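Side-chain contacts in 4-carboxymuconolactone decarboxylase (Sinorhizobium meliloti, PDB 4G9Q), which forms an all-helical trimer and is probably a lyase of benzoate degradation, perhaps with peroxiredoxin activity: residues 37-42 against 52-57; 63-68 against 74-79; 81-86 against 211-216; 94-99 against 245-250. One frame throughout, in Å; residues are numbered along the deposited sequence.

Contact 1 (37-42 against 52-57)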
loop_
_atom_site.group_PDB
_atom_site.type_symbol
_atom_site.label_atom_id
_atom_site.label_comp_id
_atom_site.label_asym_id
_atom_site.label_seq_id
_atom_site.Cartn_x
_atom_site.Cartn_y
_atom_site.Cartn_z
ATOM N N GLU A 37 9.032 20.586 17.858
ATOM C CA GLU A 37 8.663 21.660 16.927
ATOM C C GLU A 37 8.826 21.301 15.446
ATOM O O GLU A 37 8.220 21.940 14.582
ATOM C CB GLU A 37 9.450 22.937 17.237
ATOM C CG GLU A 37 8.862 23.771 18.368
ATOM C CD GLU A 37 9.465 25.165 18.458
ATOM O OE1 GLU A 37 10.394 25.477 17.678
ATOM O OE2 GLU A 37 9.007 25.953 19.313
ATOM N N GLY A 38 9.639 20.284 15.161
ATOM C CA GLY A 38 9.891 19.844 13.787
ATOM C C GLY A 38 8.852 18.885 13.228
ATOM O O GLY A 38 8.914 18.512 12.055
ATOM N N ARG A 39 7.899 18.487 14.069
ATOM C CA ARG A 39 6.838 17.556 13.679
ATOM C C ARG A 39 5.823 18.204 12.745
ATOM O O ARG A 39 5.555 19.405 12.847
ATOM C CB ARG A 39 6.114 17.031 14.920
ATOM C CG ARG A 39 6.891 15.994 15.717
ATOM C CD ARG A 39 6.314 15.806 17.125
ATOM N NE ARG A 39 4.850 15.765 17.142
ATOM C CZ ARG A 39 4.112 15.246 18.124
ATOM N NH1 ARG A 39 4.685 14.692 19.186
ATOM N NH2 ARG A 39 2.789 15.270 18.035
ATOM N N ARG A 40 5.263 17.400 11.842
ATOM C CA ARG A 40 4.199 17.845 10.943
ATOM C C ARG A 40 3.000 18.341 11.751
ATOM O O ARG A 40 2.509 19.452 11.532
ATOM C CB ARG A 40 3.790 16.705 9.998
ATOM C CG ARG A 40 2.694 17.043 8.983
ATOM C CD ARG A 40 3.181 17.989 7.887
ATOM N NE ARG A 40 4.298 17.436 7.117
ATOM C CZ ARG A 40 4.764 17.956 5.984
ATOM N NH1 ARG A 40 4.211 19.049 5.468
ATOM N NH2 ARG A 40 5.783 17.381 5.359
ATOM N N PHE A 41 2.543 17.511 12.690
ATOM C CA PHE A 41 1.468 17.885 13.603
ATOM C C PHE A 41 1.999 18.015 15.028
ATOM O O PHE A 41 2.706 17.134 15.519
ATOM C CB PHE A 41 0.318 16.870 13.548
ATOM C CG PHE A 41 -0.336 16.762 12.199
ATOM C CD1 PHE A 41 -1.066 17.827 11.671
ATOM C CD2 PHE A 41 -0.232 15.590 11.456
ATOM C CE1 PHE A 41 -1.672 17.723 10.422
ATOM C CE2 PHE A 41 -0.835 15.478 10.208
ATOM C CZ PHE A 41 -1.555 16.546 9.689
ATOM N N SER A 42 1.649 19.123 15.674
ATOM C CA SER A 42 2.066 19.412 17.043
ATOM C C SER A 42 1.344 18.502 18.038
ATOM O O SER A 42 0.276 17.978 17.722
ATOM C CB SER A 42 1.766 20.872 17.376
ATOM O OG SER A 42 0.366 21.092 17.474
ATOM N N ALA A 52 -4.856 10.003 23.584
ATOM C CA ALA A 52 -4.225 8.725 23.920
ATOM C C ALA A 52 -3.076 8.408 22.966
ATOM O O ALA A 52 -2.052 7.862 23.378
ATOM C CB ALA A 52 -5.248 7.590 23.925
ATOM N N LEU A 53 -3.238 8.767 21.693
ATOM C CA LEU A 53 -2.182 8.529 20.708
ATOM C C LEU A 53 -0.935 9.355 21.031
ATOM O O LEU A 53 0.189 8.855 20.940
ATOM C CB LEU A 53 -2.675 8.821 19.289
ATOM C CG LEU A 53 -1.673 8.607 18.142
ATOM C CD1 LEU A 53 -1.051 7.215 18.166
ATOM C CD2 LEU A 53 -2.334 8.892 16.805
ATOM N N GLU A 54 -1.137 10.614 21.414
ATOM C CA GLU A 54 -0.007 11.475 21.777
ATOM C C GLU A 54 0.749 10.913 22.970
ATOM O O GLU A 54 1.980 10.859 22.963
ATOM C CB GLU A 54 -0.454 12.912 22.053
ATOM C CG GLU A 54 0.715 13.884 22.323
ATOM C CD GLU A 54 1.737 13.946 21.188
ATOM O OE1 GLU A 54 1.357 13.737 20.015
ATOM O OE2 GLU A 54 2.929 14.213 21.474
ATOM N N GLN A 55 0.004 10.478 23.986
ATOM C CA GLN A 55 0.604 9.866 25.170
ATOM C C GLN A 55 1.411 8.619 24.809
ATOM O O GLN A 55 2.551 8.453 25.262
ATOM C CB GLN A 55 -0.472 9.506 26.192
ATOM C CG GLN A 55 0.087 9.092 27.540
ATOM C CD GLN A 55 0.394 10.287 28.406
ATOM O OE1 GLN A 55 1.350 11.029 28.155
ATOM N NE2 GLN A 55 -0.426 10.498 29.422
ATOM N N TYR A 56 0.819 7.751 23.990
ATOM C CA TYR A 56 1.498 6.535 23.539
ATOM C C TYR A 56 2.762 6.849 22.737
ATOM O O TYR A 56 3.778 6.161 22.873
ATOM C CB TYR A 56 0.560 5.665 22.696
ATOM C CG TYR A 56 -0.500 4.890 23.456
ATOM C CD1 TYR A 56 -0.249 4.359 24.724
ATOM C CD2 TYR A 56 -1.742 4.640 22.874
ATOM C CE1 TYR A 56 -1.224 3.615 25.401
ATOM C CE2 TYR A 56 -2.718 3.904 23.542
ATOM C CZ TYR A 56 -2.454 3.399 24.801
ATOM O OH TYR A 56 -3.420 2.665 25.450
ATOM N N THR A 57 2.702 7.890 21.909
ATOM C CA THR A 57 3.866 8.309 21.120
ATOM C C THR A 57 5.028 8.645 22.052
ATOM O O THR A 57 6.153 8.157 21.872
ATOM C CB THR A 57 3.534 9.523 20.223
ATOM O OG1 THR A 57 2.499 9.165 19.304
ATOM C CG2 THR A 57 4.772 9.973 19.437
#

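Contact 2 (63-68 against 74-79)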
loop_
_atom_site.group_PDB
_atom_site.type_symbol
_atom_site.label_atom_id
_atom_site.label_comp_id
_atom_site.label_asym_id
_atom_site.label_seq_id
_atom_site.Cartn_x
_atom_site.Cartn_y
_atom_site.Cartn_z
ATOM N N GLY A 63 9.621 6.674 24.298
ATOM C CA GLY A 63 10.085 6.398 25.656
ATOM C C GLY A 63 10.534 4.969 25.892
ATOM O O GLY A 63 11.273 4.692 26.848
ATOM N N ASP A 64 10.087 4.056 25.033
ATOM C CA ASP A 64 10.406 2.640 25.196
ATOM C C ASP A 64 11.043 2.033 23.946
ATOM O O ASP A 64 12.210 1.637 23.980
ATOM C CB ASP A 64 9.170 1.851 25.647
ATOM C CG ASP A 64 9.524 0.539 26.324
ATOM O OD1 ASP A 64 9.904 -0.418 25.621
ATOM O OD2 ASP A 64 9.415 0.461 27.569
ATOM N N VAL A 65 10.295 1.966 22.845
ATOM C CA VAL A 65 10.795 1.308 21.626
ATOM C C VAL A 65 12.136 1.890 21.171
ATOM O O VAL A 65 13.110 1.148 20.982
ATOM C CB VAL A 65 9.774 1.386 20.468
ATOM C CG1 VAL A 65 10.306 0.658 19.219
ATOM C CG2 VAL A 65 8.458 0.788 20.908
ATOM N N TRP A 66 12.180 3.211 21.012
ATOM C CA TRP A 66 13.384 3.899 20.543
ATOM C C TRP A 66 14.544 3.784 21.529
ATOM O O TRP A 66 15.696 3.993 21.152
ATOM C CB TRP A 66 13.094 5.371 20.234
ATOM C CG TRP A 66 12.621 5.600 18.826
ATOM C CD1 TRP A 66 11.329 5.568 18.378
ATOM C CD2 TRP A 66 13.435 5.906 17.685
ATOM N NE1 TRP A 66 11.292 5.829 17.028
ATOM C CE2 TRP A 66 12.569 6.041 16.578
ATOM C CE3 TRP A 66 14.816 6.075 17.492
ATOM C CZ2 TRP A 66 13.035 6.337 15.289
ATOM C CZ3 TRP A 66 15.279 6.374 16.214
ATOM C CH2 TRP A 66 14.386 6.498 15.127
ATOM N N GLN A 67 14.228 3.432 22.774
ATOM C CA GLN A 67 15.226 3.313 23.840
ATOM C C GLN A 67 15.762 1.896 24.037
ATOM O O GLN A 67 16.664 1.684 24.859
ATOM C CB GLN A 67 14.671 3.852 25.166
ATOM C CG GLN A 67 14.243 5.318 25.126
ATOM C CD GLN A 67 15.276 6.228 24.482
ATOM O OE1 GLN A 67 15.021 6.828 23.435
ATOM N NE2 GLN A 67 16.448 6.334 25.101
ATOM N N ARG A 68 15.222 0.931 23.285
ATOM C CA ARG A 68 15.667 -0.460 23.383
ATOM C C ARG A 68 17.097 -0.575 22.857
ATOM O O ARG A 68 17.354 -0.278 21.692
ATOM C CB ARG A 68 14.741 -1.404 22.617
ATOM C CG ARG A 68 13.329 -1.499 23.170
ATOM C CD ARG A 68 12.481 -2.473 22.344
ATOM N NE ARG A 68 13.053 -3.818 22.314
ATOM C CZ ARG A 68 12.845 -4.756 23.233
ATOM N NH1 ARG A 68 12.066 -4.516 24.283
ATOM N NH2 ARG A 68 13.423 -5.943 23.103
ATOM N N ARG A 74 20.994 5.260 15.449
ATOM C CA ARG A 74 21.423 5.405 14.059
ATOM C C ARG A 74 20.738 4.363 13.171
ATOM O O ARG A 74 20.161 4.706 12.132
ATOM C CB ARG A 74 22.952 5.309 13.961
ATOM C CG ARG A 74 23.540 5.496 12.553
ATOM C CD ARG A 74 23.602 4.180 11.800
ATOM N NE ARG A 74 24.448 4.243 10.607
ATOM C CZ ARG A 74 24.767 3.186 9.869
ATOM N NH1 ARG A 74 24.309 1.981 10.192
ATOM N NH2 ARG A 74 25.547 3.329 8.805
ATOM N N ASP A 75 20.795 3.098 13.586
ATOM C CA ASP A 75 20.184 2.017 12.814
ATOM C C ASP A 75 18.667 2.143 12.800
ATOM O O ASP A 75 18.040 1.894 11.774
ATOM C CB ASP A 75 20.582 0.644 13.358
ATOM C CG ASP A 75 22.019 0.274 13.040
ATOM O OD1 ASP A 75 22.573 0.775 12.041
ATOM O OD2 ASP A 75 22.601 -0.531 13.796
ATOM N N ARG A 76 18.083 2.528 13.934
ATOM C CA ARG A 76 16.634 2.760 13.994
ATOM C C ARG A 76 16.197 3.866 13.030
ATOM O O ARG A 76 15.136 3.775 12.410
ATOM C CB ARG A 76 16.170 3.065 15.421
ATOM C CG ARG A 76 16.117 1.834 16.295
ATOM C CD ARG A 76 15.654 2.141 17.717
ATOM N NE ARG A 76 15.974 0.993 18.562
ATOM C CZ ARG A 76 15.187 -0.067 18.722
ATOM N NH1 ARG A 76 13.998 -0.126 18.124
ATOM N NH2 ARG A 76 15.587 -1.068 19.492
ATOM N N SER A 77 17.022 4.901 12.898
ATOM C CA SER A 77 16.737 5.969 11.940
ATOM C C SER A 77 16.725 5.456 10.494
ATOM O O SER A 77 15.832 5.808 9.724
ATOM C CB SER A 77 17.719 7.131 12.103
ATOM O OG SER A 77 17.409 7.907 13.252
ATOM N N LEU A 78 17.698 4.617 10.135
ATOM C CA LEU A 78 17.726 4.007 8.803
ATOM C C LEU A 78 16.494 3.142 8.546
ATOM O O LEU A 78 15.893 3.211 7.473
ATOM C CB LEU A 78 18.999 3.181 8.597
ATOM C CG LEU A 78 20.266 3.960 8.237
ATOM C CD1 LEU A 78 21.466 3.028 8.327
ATOM C CD2 LEU A 78 20.162 4.590 6.847
ATOM N N VAL A 79 16.125 2.335 9.538
ATOM C CA VAL A 79 14.939 1.476 9.456
ATOM C C VAL A 79 13.664 2.307 9.282
ATOM O O VAL A 79 12.788 1.967 8.476
ATOM C CB VAL A 79 14.829 0.575 10.707
ATOM C CG1 VAL A 79 13.471 -0.116 10.784
ATOM C CG2 VAL A 79 15.953 -0.465 10.705
#

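Contact 3 (81-86 against 211-216)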
loop_
_atom_site.group_PDB
_atom_site.type_symbol
_atom_site.label_atom_id
_atom_site.label_comp_id
_atom_site.label_asym_id
_atom_site.label_seq_id
_atom_site.Cartn_x
_atom_site.Cartn_y
_atom_site.Cartn_z
ATOM N N ILE A 81 13.389 5.547 8.179
ATOM C CA ILE A 81 13.384 6.200 6.866
ATOM C C ILE A 81 12.941 5.218 5.776
ATOM O O ILE A 81 12.081 5.544 4.946
ATOM C CB ILE A 81 14.751 6.844 6.536
ATOM C CG1 ILE A 81 14.943 8.107 7.386
ATOM C CG2 ILE A 81 14.857 7.179 5.047
ATOM C CD1 ILE A 81 16.341 8.680 7.279
ATOM N N ALA A 82 13.502 4.012 5.799
ATOM C CA ALA A 82 13.139 2.986 4.816
ATOM C C ALA A 82 11.641 2.669 4.867
ATOM O O ALA A 82 10.982 2.591 3.824
ATOM C CB ALA A 82 13.982 1.733 5.012
ATOM N N ALA A 83 11.098 2.525 6.078
ATOM C CA ALA A 83 9.666 2.253 6.255
ATOM C C ALA A 83 8.782 3.372 5.690
ATOM O O ALA A 83 7.809 3.106 4.963
ATOM C CB ALA A 83 9.348 2.018 7.723
ATOM N N LEU A 84 9.126 4.619 6.018
ATOM C CA LEU A 84 8.359 5.783 5.561
ATOM C C LEU A 84 8.390 5.911 4.046
ATOM O O LEU A 84 7.368 6.211 3.427
ATOM C CB LEU A 84 8.875 7.069 6.211
ATOM C CG LEU A 84 8.723 7.156 7.733
ATOM C CD1 LEU A 84 9.456 8.370 8.255
ATOM C CD2 LEU A 84 7.269 7.191 8.166
ATOM N N ILE A 85 9.558 5.677 3.450
ATOM C CA ILE A 85 9.683 5.694 1.989
ATOM C C ILE A 85 8.815 4.602 1.362
ATOM O O ILE A 85 7.995 4.888 0.485
ATOM C CB ILE A 85 11.146 5.560 1.512
ATOM C CG1 ILE A 85 11.962 6.772 1.974
ATOM C CG2 ILE A 85 11.217 5.426 -0.039
ATOM C CD1 ILE A 85 13.464 6.625 1.780
ATOM N N ALA A 86 8.984 3.366 1.834
ATOM C CA ALA A 86 8.274 2.215 1.265
ATOM C C ALA A 86 6.752 2.347 1.368
ATOM O O ALA A 86 6.018 1.922 0.465
ATOM C CB ALA A 86 8.738 0.928 1.943
ATOM N N LEU A 211 10.921 -4.117 2.780
ATOM C CA LEU A 211 10.139 -5.318 2.459
ATOM C C LEU A 211 9.111 -5.622 3.537
ATOM O O LEU A 211 7.937 -5.861 3.236
ATOM C CB LEU A 211 11.055 -6.539 2.301
ATOM C CG LEU A 211 12.034 -6.557 1.127
ATOM C CD1 LEU A 211 12.963 -7.761 1.236
ATOM C CD2 LEU A 211 11.301 -6.556 -0.196
ATOM N N ILE A 212 9.564 -5.621 4.785
ATOM C CA ILE A 212 8.684 -5.882 5.927
ATOM C C ILE A 212 7.565 -4.842 5.971
ATOM O O ILE A 212 6.406 -5.174 6.234
ATOM C CB ILE A 212 9.473 -5.924 7.262
ATOM C CG1 ILE A 212 10.416 -7.135 7.286
ATOM C CG2 ILE A 212 8.522 -5.989 8.463
ATOM C CD1 ILE A 212 11.496 -7.066 8.352
ATOM N N SER A 213 7.915 -3.592 5.664
ATOM C CA SER A 213 6.990 -2.464 5.803
ATOM C C SER A 213 5.777 -2.514 4.884
ATOM O O SER A 213 4.766 -1.850 5.146
ATOM C CB SER A 213 7.735 -1.140 5.621
ATOM O OG SER A 213 8.618 -0.948 6.705
ATOM N N VAL A 214 5.882 -3.294 3.812
ATOM C CA VAL A 214 4.783 -3.450 2.863
ATOM C C VAL A 214 4.358 -4.920 2.717
ATOM O O VAL A 214 3.635 -5.276 1.784
ATOM C CB VAL A 214 5.105 -2.810 1.485
ATOM C CG1 VAL A 214 5.331 -1.290 1.625
ATOM C CG2 VAL A 214 6.308 -3.482 0.833
ATOM N N GLY A 215 4.820 -5.758 3.643
ATOM C CA GLY A 215 4.384 -7.155 3.727
ATOM C C GLY A 215 4.908 -8.065 2.633
ATOM O O GLY A 215 4.307 -9.107 2.342
ATOM N N GLN A 216 6.039 -7.691 2.043
ATOM C CA GLN A 216 6.634 -8.478 0.965
ATOM C C GLN A 216 7.482 -9.619 1.523
ATOM O O GLN A 216 8.704 -9.655 1.370
ATOM C CB GLN A 216 7.425 -7.578 0.006
ATOM C CG GLN A 216 6.547 -6.826 -1.003
ATOM C CD GLN A 216 7.279 -5.664 -1.659
ATOM O OE1 GLN A 216 8.456 -5.443 -1.396
ATOM N NE2 GLN A 216 6.577 -4.904 -2.504
#

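Contact 4 (94-99 against 245-250)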
loop_
_atom_site.group_PDB
_atom_site.type_symbol
_atom_site.label_atom_id
_atom_site.label_comp_id
_atom_site.label_asym_id
_atom_site.label_seq_id
_atom_site.Cartn_x
_atom_site.Cartn_y
_atom_site.Cartn_z
ATOM N N THR A 94 10.632 14.882 6.565
ATOM C CA THR A 94 11.319 16.112 6.959
ATOM C C THR A 94 11.787 15.977 8.411
ATOM O O THR A 94 12.963 16.207 8.720
ATOM C CB THR A 94 10.432 17.358 6.763
ATOM O OG1 THR A 94 9.956 17.392 5.413
ATOM C CG2 THR A 94 11.228 18.632 7.026
ATOM N N TYR A 95 10.875 15.567 9.286
ATOM C CA TYR A 95 11.211 15.336 10.682
ATOM C C TYR A 95 12.164 14.151 10.836
ATOM O O TYR A 95 13.194 14.259 11.505
ATOM C CB TYR A 95 9.943 15.126 11.526
ATOM C CG TYR A 95 10.245 14.710 12.944
ATOM C CD1 TYR A 95 10.594 15.654 13.911
ATOM C CD2 TYR A 95 10.201 13.365 13.319
ATOM C CE1 TYR A 95 10.885 15.264 15.217
ATOM C CE2 TYR A 95 10.487 12.971 14.610
ATOM C CZ TYR A 95 10.827 13.923 15.556
ATOM O OH TYR A 95 11.116 13.521 16.832
ATOM N N TYR A 96 11.828 13.025 10.207
ATOM C CA TYR A 96 12.602 11.805 10.425
ATOM C C TYR A 96 13.990 11.808 9.794
ATOM O O TYR A 96 14.911 11.208 10.344
ATOM C CB TYR A 96 11.799 10.546 10.071
ATOM C CG TYR A 96 10.912 10.120 11.224
ATOM C CD1 TYR A 96 11.458 9.526 12.359
ATOM C CD2 TYR A 96 9.539 10.352 11.195
ATOM C CE1 TYR A 96 10.656 9.149 13.432
ATOM C CE2 TYR A 96 8.729 9.978 12.260
ATOM C CZ TYR A 96 9.293 9.378 13.372
ATOM O OH TYR A 96 8.495 9.013 14.430
ATOM N N ALA A 97 14.144 12.502 8.666
ATOM C CA ALA A 97 15.467 12.654 8.050
ATOM C C ALA A 97 16.347 13.560 8.900
ATOM O O ALA A 97 17.534 13.286 9.069
ATOM C CB ALA A 97 15.363 13.180 6.617
ATOM N N ASP A 98 15.761 14.625 9.449
ATOM C CA ASP A 98 16.482 15.501 10.372
ATOM C C ASP A 98 16.959 14.709 11.589
ATOM O O ASP A 98 18.114 14.820 11.997
ATOM C CB ASP A 98 15.609 16.680 10.818
ATOM C CG ASP A 98 16.321 17.584 11.814
ATOM O OD1 ASP A 98 17.128 18.428 11.378
ATOM O OD2 ASP A 98 16.080 17.447 13.031
ATOM N N GLN A 99 16.059 13.910 12.161
ATOM C CA GLN A 99 16.403 13.067 13.303
ATOM C C GLN A 99 17.504 12.079 12.950
ATOM O O GLN A 99 18.392 11.824 13.762
ATOM C CB GLN A 99 15.178 12.316 13.822
ATOM C CG GLN A 99 14.234 13.152 14.674
ATOM C CD GLN A 99 14.872 13.659 15.959
ATOM O OE1 GLN A 99 15.453 12.892 16.731
ATOM N NE2 GLN A 99 14.758 14.962 16.193
ATOM N N ALA A 245 6.817 -3.003 13.813
ATOM C CA ALA A 245 5.443 -3.229 14.286
ATOM C C ALA A 245 4.740 -1.893 14.515
ATOM O O ALA A 245 3.549 -1.741 14.229
ATOM C CB ALA A 245 5.437 -4.053 15.561
ATOM N N PHE A 246 5.495 -0.920 15.013
ATOM C CA PHE A 246 4.947 0.400 15.307
ATOM C C PHE A 246 4.810 1.260 14.064
ATOM O O PHE A 246 3.775 1.895 13.861
ATOM C CB PHE A 246 5.777 1.095 16.392
ATOM C CG PHE A 246 5.775 0.355 17.697
ATOM C CD1 PHE A 246 4.884 0.712 18.713
ATOM C CD2 PHE A 246 6.621 -0.731 17.897
ATOM C CE1 PHE A 246 4.860 0.014 19.911
ATOM C CE2 PHE A 246 6.599 -1.440 19.093
ATOM C CZ PHE A 246 5.712 -1.066 20.102
ATOM N N TYR A 247 5.836 1.253 13.217
ATOM C CA TYR A 247 5.840 2.101 12.020
ATOM C C TYR A 247 5.085 1.533 10.829
ATOM O O TYR A 247 4.597 2.292 9.994
ATOM C CB TYR A 247 7.270 2.493 11.635
ATOM C CG TYR A 247 7.807 3.556 12.560
ATOM C CD1 TYR A 247 7.495 4.900 12.356
ATOM C CD2 TYR A 247 8.586 3.214 13.670
ATOM C CE1 TYR A 247 7.963 5.885 13.218
ATOM C CE2 TYR A 247 9.058 4.193 14.543
ATOM C CZ TYR A 247 8.749 5.521 14.313
ATOM O OH TYR A 247 9.219 6.491 15.173
ATOM N N ALA A 248 4.981 0.209 10.757
ATOM C CA ALA A 248 4.339 -0.435 9.616
ATOM C C ALA A 248 3.134 -1.283 10.016
ATOM O O ALA A 248 2.511 -1.916 9.164
ATOM C CB ALA A 248 5.355 -1.260 8.836
ATOM N N GLY A 249 2.796 -1.276 11.306
ATOM C CA GLY A 249 1.624 -1.994 11.798
ATOM C C GLY A 249 1.962 -3.392 12.282
ATOM O O GLY A 249 2.853 -4.050 11.740
ATOM N N TRP A 250 1.235 -3.849 13.302
ATOM C CA TRP A 250 1.478 -5.160 13.904
ATOM C C TRP A 250 1.435 -6.315 12.890
ATOM O O TRP A 250 2.329 -7.164 12.898
ATOM C CB TRP A 250 0.504 -5.429 15.066
ATOM C CG TRP A 250 1.206 -5.756 16.340
ATOM C CD1 TRP A 250 1.346 -6.982 16.919
ATOM C CD2 TRP A 250 1.880 -4.826 17.192
ATOM N NE1 TRP A 250 2.069 -6.872 18.092
ATOM C CE2 TRP A 250 2.414 -5.560 18.276
ATOM C CE3 TRP A 250 2.094 -3.443 17.137
ATOM C CZ2 TRP A 250 3.139 -4.951 19.308
ATOM C CZ3 TRP A 250 2.820 -2.836 18.155
ATOM C CH2 TRP A 250 3.331 -3.596 19.231
#

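Contact 1 (37-42 against 52-57)
Arg-39 and Glu-54 approach from opposite directions and close a bidentate salt bridge, tying the loop ahead of helix 43-47 to helix 51-65 of this all-helical subunit. The guanidinium is used end-on, one nitrogen for each oxygen: Arg-39 NH1 lies 2.9 Å from Glu-54 OE2, and Arg-39 NH2 lies 2.9 Å from Glu-54 OE1. Both oxygens sit close to the guanidinium plane, yet the carboxylate is twisted 36° against it. NH1 meets the syn lone pair of OE2, while NH2 reaches OE1 on its syn side but out of the carboxylate plane. Glu-54 gets there with CG anti to the backbone N (chi1 -175°) and a bend at the next bond, its side chain touching Pro-43, Val-46 and Arg-47 of helix 43-47. Gln-33 OE1 takes a further hydrogen bond from Arg-39 NH1. Five hydrogen bonds in all thus fix the rotation of the guanidinium. The remaining two come from within the loop, where the bend at chi3 of Arg-39 turns the side of the group to a single acceptor: Arg-39 NE is 3.0 Å and Arg-39 NH2 3.1 Å from Phe-41 O.

Contact 2 (63-68 against 74-79)
Arg-76 reaches from helix 73-86 over the indole of Trp-66 and into the type I beta turn of residues 65-68, where a short connection leads from helix 51-65 to helix 73-86. Its CB makes a CH-pi contact, 4.0 Å from the centroid of the six-membered ring of Trp-66, and its CD lies over the same ring system nearer the rim. Extended from CG to NE, the chain then delivers the guanidinium to the turn's carbonyls. Arg-68 O accepts from Arg-76 NH2 at 2.9 Å, a bent bond with the oxygen 27° out of the guanidinium plane. Val-65 O instead sits 3.2 Å above the centre of the Arg-76 guanidinium, a facial approach and not a hydrogen bond. Further out, Arg-76 NE bonds Leu-71 O and NH1 bonds His-243 ND1, while Glu-239 OE1 forms salt bridges with both Arg-76 NH2 and Arg-68 NE, probably easing the proximity of the two positive groups. A leucine in place of Arg-76 would probably leave Arg-68 O without this donor and Glu-239 with one of its two arginine mates lost. The indole is itself held through NE1, by Tyr-247. At the far end of the ring, Trp-66 CH2 lies 3.8 Å from Ser-77 OG, which bonds Asn-103 ND2.

Contact 3 (81-86 against 211-216)
Ser-213, near the end of helix 200-213, is set against Ala-83 of helix 73-86 so closely that their CA atoms stand 5.4 Å apart. From its CB outward the serine meets alanine at each step. Ser-213 CB lies 4.0 Å from Ala-83 CA and 4.3 Å from Ala-86 CB, occupying the step between residues one turn apart. With OG beside the backbone N (chi1 -68°), the hydroxyl lies against Ala-83, and Ser-213 OG is 3.2 Å from Ala-83 CB. It hydrogen-bonds Ala-209 O, one turn back in its own helix. Val-214 continues the contact: its CG1 lies 3.5 Å from Ala-86 O and 4.1 Å from Ala-86 CB. Gly-215, with positive phi, is the C-prime residue of a Schellman motif, its N bonding Ile-212 O and Gln-216 N bonding Leu-211 O. The motif ends the helix beside the Val-214 contact. Leu-244 of helix 234-248 packs on both Ala-83 and Ser-213, and Arg-87 NH1 bonds Ser-213 O. The contact packs a helix from the first carboxymuconolactone decarboxylase-like region of the chain on a helix from the second. No hydrogen bond crosses between the segments; the close fit rests on small side chains and on a serine whose hydroxyl is satisfied within its own helix.

Contact 4 (94-99 against 245-250)
Tyr-247 turns the edge of its ring toward the face of Tyr-96 in an offset edge-to-face pair, the centroids 5.6 Å apart and the planes at 88°. The overlap lies at the phenol ends: Tyr-247 CE1 is 3.7 Å from Tyr-96 CZ, and the Tyr-96 hydroxyl sits at the edge of the Tyr-247 ring, in its plane. With CG of Tyr-247 beside its backbone N (chi1 -75°), the ring is carried across from helix 234-248 to meet Tyr-96 coming the other way from helix 93-102. The hydroxyls join in a hydrogen bond, 2.7 Å between Tyr-96 OH and Tyr-247 OH, in which either could be the donor. Around the pair, CD2 of Tyr-95 lies over the centre of the Tyr-96 ring, 3.7 Å above its plane, while His-243 stacks on Tyr-247; Tyr-96 and Tyr-247 both touch Thr-80 of helix 73-86. A phenylalanine in place of Tyr-96 would probably keep much of the ring contact but leave Tyr-247 OH and Tyr-62 OH each without this bonding partner. With Tyr-62 OH bonded to Tyr-96 OH, and Tyr-247 OH also the acceptor for Trp-66 NE1, the two phenols form the middle of a polar chain, each hydroxyl with two partners.

In the fold
Contacts 1 and 2 follow each other in sequence and share helix 51-65, their centres about 17 Å apart. Helix 73-86 then carries on from contact 2 to contact 3. Contacts 3 and 4 each pair a segment from the first half of the chain with one from the second, and their segments alternate in sequence, which joins parts of both halves near the middle of the subunit. Contact 3 is the most central, its centre about 7 Å from that of the chain, and contact 1 the most peripheral at about 23 Å. Contact 4 touches all three others, its centre about 9 Å from that of contact 2. Contacts 1, 2 and 4 also touch the second subunit, and contact 3 the third.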